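Local coordinates for protein copper-transporting atpase (Sulfolobus solfataricus, PDB 2YJ3) that probably uses ATP hydrolysis to drive copper or similar cations across the membrane, this piece being its catalytic part with nucleotide-binding and phosphorylation domains, at residues Gly51-Ala59 against Val121-Phe131; Pro184-Glu192 against Asn209-Ala217. The protein carries 1 engineered substitution. All coordinates share one frame; numbering follows the deposited sequence.

After its N-terminal helices the chain lays down strand 30-34 of the phosphorylation domain, then leaves it to build the nucleotide-binding domain. There interaction 1 closes a loop of 61 residues, bringing the hairpin of strands 119-123 and 126-134 in the antiparallel sheet back against helix 53-63. The chain then returns to the Rossmann-like core, where interaction 2 closes a much shorter loop of 16 residues by setting helix 184-196 beside helix 211-216, with strand 201-205 between them in sequence. The two loops follow in series, neither nested nor crossed. The centres of the two contacts lie about 36 Å apart, on opposite sides of the chain's centre, so each ties together its own domain.

Interaction 1 of 2, residues Gly51-Ala59 against Val121-Phe131; sequences GDSLSLAYA and VYINGEPIASF
Ser55 N donates a straight hydrogen bond to Asp52 OD1 (2.8 Å, 166° at the hydrogen), the N-cap bond that starts helix 53-63. In the nucleotide-binding domain this helix packs across the antiparallel sheet, running over the hairpin of strands 119-123 and 126-134 at an axis angle of 80° to the second strand. No hydrogen bond joins the two segments. Ser55 sits over a classic beta bulge, where Ile128 and Ala129 both face Val121. Ser55 CB meets Ala129 CB at 3.9 Å, while Ser55 OG lies 3.5 Å from Ile128 CD1. Ile128 gets its methyl there by holding CG1 between the backbone N and the carbonyl carbon (chi1 47°). Gly51, just ahead of the cap, lays its CA against Ala129 CB.

Farther along, Ile123, at the start of the type I' turn, points CD1 into the edge of the Tyr58 ring, 3.8 Å from CD2. Leu54 CD1 lies over the rim of one face of that ring, and the hydroxyl reaches Lys106 by a hydrogen bond. Ala59, one turn before the nucleotide-binding Glu63, touches Val121 CG2 through CB at 3.7 Å. Phe131, whose ring also meets that of Phe49, turns its edge to the helix: Ala59 CB lies beside CE1, and Leu56 CD1 approaches CZ to 4.0 Å.

Interaction 2 of 2, residues Pro184-Glu192 against Asn209-Ala217; sequences PEDKVRIIE and NDAAALALA. With SO4 (sulfate ion), chain C.
Lys187 turns CG beside its own backbone N (chi1 -59°) and runs extended from there on, while Asn209 has CG anti to its backbone N (chi1 -177°); together these torsions bring the two ends together, Lys187 NZ 3.6 Å from Asn209 OD1, with a sulfate, probably from the crystallisation liquor, beside both. Lys187 NZ gives sulfate O1 a short hydrogen bond of 2.6 Å, and Asn209 OD1 lies 3.2 Å from that same oxygen. Lys187 also makes a salt bridge to Glu34, so the sulfate and a carboxylate both hold its ammonium group.

Behind this polar end the helices run side by side, nearly parallel at 12° with their segment axes 8.1 Å apart. Alanines on 211-216 permit the close approach. Ala213 CB rests against both Lys187 CB and Ile191 CG1, each at 4.0 Å. Val188 wedges CG2 between the Ala212 carbonyl and Leu216, whose CD1 it meets at 3.5 Å, tight for two methyls. Ile191 splits its branches, CG1 on the Ala213 side and CG2 against Leu216 CB at 3.7 Å. Both helices lean on Met203 of strand 201-205 through Ile191 and Ala213. At the N-terminal end, Pro184 covers the Asn209 carbonyl oxygen with CB and CG, and the Asp210 carboxylate accepts from Asp206 N and Gly207 N, which fixes the turn before the helix.

Asn209 and Asp210 end the GDGVND sequence, and both Lys187 and Asn209 contact ATP in another structure of this protein. A lysine from one helix reaching the GDGVND loop at the start of the next is characteristic of the HAD-type phosphorylation site of P-type ATPases.

Interaction 1 of 2, residues Gly51-Ala59 against Val121-Phe131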
# COMPACT_ATOMS: atom_id res chain seq x y z
N GLY A 51 -22.38 -4.89 -12.45
CA GLY A 51 -22.67 -6.27 -12.81
C GLY A 51 -23.80 -6.76 -11.95
O GLY A 51 -24.24 -6.03 -11.07
N ASP A 52 -24.29 -7.97 -12.20
CA ASP A 52 -25.37 -8.54 -11.37
C ASP A 52 -24.86 -9.26 -10.12
O ASP A 52 -23.67 -9.57 -10.01
CB ASP A 52 -26.30 -9.44 -12.21
CG ASP A 52 -25.69 -10.80 -12.54
OD1 ASP A 52 -24.78 -11.28 -11.83
OD2 ASP A 52 -26.15 -11.41 -13.52
N SER A 53 -25.76 -9.52 -9.17
CA SER A 53 -25.37 -10.03 -7.85
C SER A 53 -24.81 -11.47 -7.89
O SER A 53 -23.99 -11.85 -7.06
CB SER A 53 -26.55 -9.92 -6.86
OG SER A 53 -26.87 -8.54 -6.59
N LEU A 54 -25.24 -12.26 -8.87
CA LEU A 54 -24.66 -13.60 -9.06
C LEU A 54 -23.17 -13.47 -9.40
O LEU A 54 -22.34 -14.20 -8.88
CB LEU A 54 -25.40 -14.38 -10.16
CG LEU A 54 -24.89 -15.81 -10.43
CD1 LEU A 54 -24.91 -16.67 -9.19
CD2 LEU A 54 -25.70 -16.48 -11.56
N SER A 55 -22.85 -12.54 -10.29
CA SER A 55 -21.47 -12.28 -10.65
C SER A 55 -20.67 -11.86 -9.44
O SER A 55 -19.52 -12.29 -9.24
CB SER A 55 -21.39 -11.18 -11.71
OG SER A 55 -21.96 -11.64 -12.92
N LEU A 56 -21.28 -11.01 -8.63
CA LEU A 56 -20.68 -10.54 -7.39
C LEU A 56 -20.33 -11.74 -6.50
O LEU A 56 -19.22 -11.83 -5.97
CB LEU A 56 -21.65 -9.58 -6.67
CG LEU A 56 -21.25 -9.02 -5.30
CD1 LEU A 56 -19.83 -8.46 -5.35
CD2 LEU A 56 -22.28 -7.97 -4.78
N ALA A 57 -21.28 -12.65 -6.34
CA ALA A 57 -21.08 -13.81 -5.46
C ALA A 57 -19.99 -14.72 -6.01
O ALA A 57 -19.27 -15.34 -5.24
CB ALA A 57 -22.37 -14.58 -5.31
N TYR A 58 -19.90 -14.82 -7.34
CA TYR A 58 -18.89 -15.65 -7.96
C TYR A 58 -17.51 -15.08 -7.71
O TYR A 58 -16.61 -15.77 -7.28
CB TYR A 58 -19.15 -15.78 -9.47
CG TYR A 58 -20.24 -16.77 -9.85
CD1 TYR A 58 -20.73 -17.68 -8.92
CD2 TYR A 58 -20.77 -16.80 -11.14
CE1 TYR A 58 -21.72 -18.57 -9.25
CE2 TYR A 58 -21.76 -17.71 -11.49
CZ TYR A 58 -22.22 -18.60 -10.54
OH TYR A 58 -23.20 -19.53 -10.86
N ALA A 59 -17.35 -13.79 -7.98
CA ALA A 59 -16.06 -13.14 -7.78
C ALA A 59 -15.59 -13.25 -6.31
O ALA A 59 -14.45 -13.57 -6.05
CB ALA A 59 -16.15 -11.69 -8.18
N VAL A 121 -14.43 -9.30 -13.96
CA VAL A 121 -14.83 -10.66 -13.63
C VAL A 121 -15.20 -11.36 -14.93
O VAL A 121 -16.02 -10.86 -15.70
CB VAL A 121 -16.05 -10.68 -12.71
CG1 VAL A 121 -16.44 -12.12 -12.40
CG2 VAL A 121 -15.81 -9.85 -11.42
N TYR A 122 -14.57 -12.50 -15.20
CA TYR A 122 -14.90 -13.29 -16.38
C TYR A 122 -15.63 -14.54 -15.98
O TYR A 122 -15.32 -15.16 -14.95
CB TYR A 122 -13.64 -13.70 -17.13
CG TYR A 122 -12.88 -12.52 -17.66
CD1 TYR A 122 -12.10 -11.75 -16.81
CD2 TYR A 122 -12.94 -12.18 -18.99
CE1 TYR A 122 -11.40 -10.67 -17.29
CE2 TYR A 122 -12.25 -11.10 -19.48
CZ TYR A 122 -11.48 -10.35 -18.62
OH TYR A 122 -10.78 -9.27 -19.10
N ILE A 123 -16.60 -14.92 -16.80
CA ILE A 123 -17.26 -16.19 -16.61
C ILE A 123 -17.19 -16.93 -17.93
O ILE A 123 -17.79 -16.50 -18.92
CB ILE A 123 -18.72 -16.06 -16.19
CG1 ILE A 123 -18.83 -15.42 -14.79
CG2 ILE A 123 -19.37 -17.44 -16.20
CD1 ILE A 123 -20.26 -14.94 -14.46
N ASN A 124 -16.45 -18.04 -17.91
CA ASN A 124 -16.21 -18.82 -19.10
C ASN A 124 -15.66 -17.99 -20.24
O ASN A 124 -16.02 -18.19 -21.39
CB ASN A 124 -17.49 -19.55 -19.51
CG ASN A 124 -17.84 -20.67 -18.55
OD1 ASN A 124 -17.03 -21.04 -17.70
ND2 ASN A 124 -19.04 -21.22 -18.68
N GLY A 125 -14.77 -17.06 -19.91
CA GLY A 125 -14.01 -16.33 -20.92
C GLY A 125 -14.57 -14.95 -21.24
O GLY A 125 -13.92 -14.13 -21.89
N GLU A 126 -15.79 -14.69 -20.77
CA GLU A 126 -16.50 -13.46 -21.10
C GLU A 126 -16.50 -12.45 -19.94
O GLU A 126 -16.97 -12.78 -18.84
CB GLU A 126 -17.94 -13.79 -21.49
CG GLU A 126 -18.85 -12.58 -21.61
CD GLU A 126 -20.29 -12.95 -21.96
OE1 GLU A 126 -20.81 -13.93 -21.37
OE2 GLU A 126 -20.89 -12.25 -22.82
N PRO A 127 -16.00 -11.23 -20.18
CA PRO A 127 -16.04 -10.18 -19.16
C PRO A 127 -17.47 -9.74 -18.88
O PRO A 127 -18.10 -9.18 -19.77
CB PRO A 127 -15.24 -9.04 -19.81
CG PRO A 127 -15.36 -9.27 -21.28
CD PRO A 127 -15.43 -10.76 -21.46
N ILE A 128 -17.97 -10.00 -17.67
CA ILE A 128 -19.37 -9.72 -17.37
C ILE A 128 -19.63 -8.77 -16.19
O ILE A 128 -20.76 -8.32 -15.99
CB ILE A 128 -20.20 -11.03 -17.16
CG1 ILE A 128 -19.47 -11.99 -16.23
CG2 ILE A 128 -20.51 -11.71 -18.50
CD1 ILE A 128 -19.07 -11.41 -14.91
N ALA A 129 -18.59 -8.46 -15.41
CA ALA A 129 -18.70 -7.53 -14.29
C ALA A 129 -17.36 -6.87 -14.05
O ALA A 129 -16.34 -7.30 -14.60
CB ALA A 129 -19.16 -8.28 -13.03
N SER A 130 -17.35 -5.84 -13.20
CA SER A 130 -16.11 -5.16 -12.86
C SER A 130 -16.19 -4.38 -11.55
O SER A 130 -17.29 -4.05 -11.08
CB SER A 130 -15.68 -4.22 -13.99
OG SER A 130 -16.57 -3.12 -14.05
N PHE A 131 -15.03 -4.09 -10.97
CA PHE A 131 -14.93 -3.29 -9.73
C PHE A 131 -14.00 -2.14 -9.96
O PHE A 131 -12.97 -2.30 -10.64
CB PHE A 131 -14.29 -4.09 -8.58
CG PHE A 131 -15.06 -5.30 -8.17
CD1 PHE A 131 -14.88 -6.51 -8.84
CD2 PHE A 131 -15.94 -5.25 -7.10
CE1 PHE A 131 -15.59 -7.63 -8.45
CE2 PHE A 131 -16.64 -6.38 -6.70
CZ PHE A 131 -16.47 -7.56 -7.37

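Interaction 2 of 2, residues Pro184-Glu192 against Asn209-Ala217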
# COMPACT_ATOMS: atom_id res chain seq x y z
N PRO A 184 8.86 -1.51 -8.94
CA PRO A 184 9.79 -1.54 -7.81
C PRO A 184 11.17 -1.07 -8.27
O PRO A 184 11.86 -0.39 -7.51
CB PRO A 184 9.82 -3.03 -7.43
CG PRO A 184 8.49 -3.55 -7.88
CD PRO A 184 8.19 -2.81 -9.15
N GLU A 185 11.54 -1.41 -9.50
CA GLU A 185 12.85 -1.06 -10.03
C GLU A 185 12.97 0.43 -10.33
O GLU A 185 14.04 1.02 -10.16
CB GLU A 185 13.19 -1.89 -11.27
CG GLU A 185 13.43 -3.37 -10.95
CD GLU A 185 12.18 -4.09 -10.43
OE1 GLU A 185 11.06 -3.68 -10.79
OE2 GLU A 185 12.33 -5.07 -9.66
N ASP A 186 11.88 1.04 -10.79
CA ASP A 186 11.83 2.49 -10.94
C ASP A 186 12.07 3.17 -9.61
O ASP A 186 12.80 4.16 -9.52
CB ASP A 186 10.48 2.92 -11.49
CG ASP A 186 10.16 2.29 -12.83
OD1 ASP A 186 11.08 1.68 -13.42
OD2 ASP A 186 9.00 2.40 -13.29
N LYS A 187 11.45 2.67 -8.55
CA LYS A 187 11.61 3.29 -7.23
C LYS A 187 13.07 3.19 -6.79
O LYS A 187 13.66 4.18 -6.34
CB LYS A 187 10.69 2.65 -6.19
CG LYS A 187 9.21 2.75 -6.55
CD LYS A 187 8.33 2.00 -5.56
CE LYS A 187 6.90 1.92 -6.09
NZ LYS A 187 6.03 1.04 -5.27
N VAL A 188 13.67 2.01 -6.96
CA VAL A 188 15.05 1.80 -6.55
C VAL A 188 15.99 2.80 -7.24
O VAL A 188 16.84 3.42 -6.60
CB VAL A 188 15.52 0.34 -6.76
CG1 VAL A 188 16.09 0.14 -8.16
CG2 VAL A 188 16.55 -0.05 -5.73
N ARG A 189 15.81 2.98 -8.55
CA ARG A 189 16.61 3.94 -9.32
C ARG A 189 16.40 5.38 -8.83
O ARG A 189 17.32 6.19 -8.85
CB ARG A 189 16.31 3.81 -10.82
CG ARG A 189 16.98 2.61 -11.49
CD ARG A 189 16.48 2.39 -12.92
NE ARG A 189 17.39 1.55 -13.68
CZ ARG A 189 17.03 0.74 -14.68
NH1 ARG A 189 15.75 0.66 -15.03
NH2 ARG A 189 17.94 0.01 -15.31
N ILE A 190 15.19 5.69 -8.37
CA ILE A 190 14.91 7.01 -7.82
C ILE A 190 15.67 7.27 -6.52
O ILE A 190 16.25 8.34 -6.33
CB ILE A 190 13.40 7.19 -7.58
CG1 ILE A 190 12.70 7.38 -8.93
CG2 ILE A 190 13.15 8.38 -6.67
CD1 ILE A 190 11.33 7.99 -8.82
N ILE A 191 15.67 6.29 -5.64
CA ILE A 191 16.43 6.39 -4.41
C ILE A 191 17.90 6.61 -4.74
O ILE A 191 18.52 7.55 -4.24
CB ILE A 191 16.29 5.12 -3.54
CG1 ILE A 191 14.81 4.85 -3.22
CG2 ILE A 191 17.13 5.24 -2.27
CD1 ILE A 191 14.15 5.94 -2.42
N GLU A 192 18.47 5.75 -5.57
CA GLU A 192 19.90 5.88 -5.88
C GLU A 192 20.24 7.26 -6.42
O GLU A 192 21.26 7.83 -6.04
CB GLU A 192 20.39 4.81 -6.85
CG GLU A 192 21.85 5.03 -7.23
CD GLU A 192 22.50 3.81 -7.85
OE1 GLU A 192 22.29 3.58 -9.07
OE2 GLU A 192 23.23 3.10 -7.12
N ASN A 209 6.77 -5.02 -1.53
CA ASN A 209 6.68 -4.53 -2.91
C ASN A 209 7.68 -3.42 -3.23
O ASN A 209 7.74 -2.92 -4.36
CB ASN A 209 5.24 -4.06 -3.21
CG ASN A 209 5.05 -3.59 -4.67
OD1 ASN A 209 5.56 -2.55 -5.08
ND2 ASN A 209 4.28 -4.36 -5.44
N ASP A 210 8.47 -3.03 -2.24
CA ASP A 210 9.43 -1.95 -2.41
C ASP A 210 10.61 -2.15 -1.47
O ASP A 210 11.22 -1.18 -1.02
CB ASP A 210 8.77 -0.62 -2.08
CG ASP A 210 8.12 -0.63 -0.71
OD1 ASP A 210 8.49 -1.51 0.10
OD2 ASP A 210 7.23 0.21 -0.46
N ALA A 211 10.91 -3.41 -1.19
CA ALA A 211 11.98 -3.77 -0.26
C ALA A 211 13.35 -3.32 -0.76
O ALA A 211 14.22 -2.99 0.03
CB ALA A 211 11.97 -5.27 0.01
N ALA A 212 13.55 -3.31 -2.07
CA ALA A 212 14.84 -2.91 -2.61
C ALA A 212 15.05 -1.41 -2.42
O ALA A 212 16.12 -0.98 -2.02
CB ALA A 212 14.95 -3.30 -4.07
N ALA A 213 14.01 -0.63 -2.70
CA ALA A 213 14.05 0.82 -2.50
C ALA A 213 14.39 1.18 -1.05
O ALA A 213 15.20 2.07 -0.79
CB ALA A 213 12.74 1.46 -2.91
N LEU A 214 13.75 0.47 -0.12
CA LEU A 214 14.01 0.65 1.32
C LEU A 214 15.44 0.29 1.65
O LEU A 214 16.13 1.02 2.38
CB LEU A 214 13.07 -0.23 2.14
CG LEU A 214 11.57 0.09 2.02
CD1 LEU A 214 10.71 -1.02 2.62
CD2 LEU A 214 11.26 1.44 2.66
N ALA A 215 15.88 -0.85 1.12
CA ALA A 215 17.23 -1.33 1.39
C ALA A 215 18.26 -0.26 1.05
O ALA A 215 19.32 -0.20 1.67
CB ALA A 215 17.51 -2.62 0.62
N LEU A 216 17.94 0.61 0.09
CA LEU A 216 18.86 1.68 -0.28
C LEU A 216 18.61 3.00 0.45
O LEU A 216 19.42 3.92 0.37
CB LEU A 216 18.79 1.94 -1.79
CG LEU A 216 19.36 0.88 -2.73
CD1 LEU A 216 19.32 1.38 -4.16
CD2 LEU A 216 20.78 0.51 -2.33
N ALA A 217 17.48 3.11 1.14
CA ALA A 217 17.17 4.37 1.81
C ALA A 217 18.25 4.65 2.84
O ALA A 217 18.79 3.73 3.46
CB ALA A 217 15.80 4.31 2.46
S SO4 C . 2.51 0.15 -5.28
O1 SO4 C . 3.76 -0.11 -6.00
O2 SO4 C . 2.71 1.24 -4.32
O3 SO4 C . 1.45 0.53 -6.22
O4 SO4 C . 2.12 -1.07 -4.58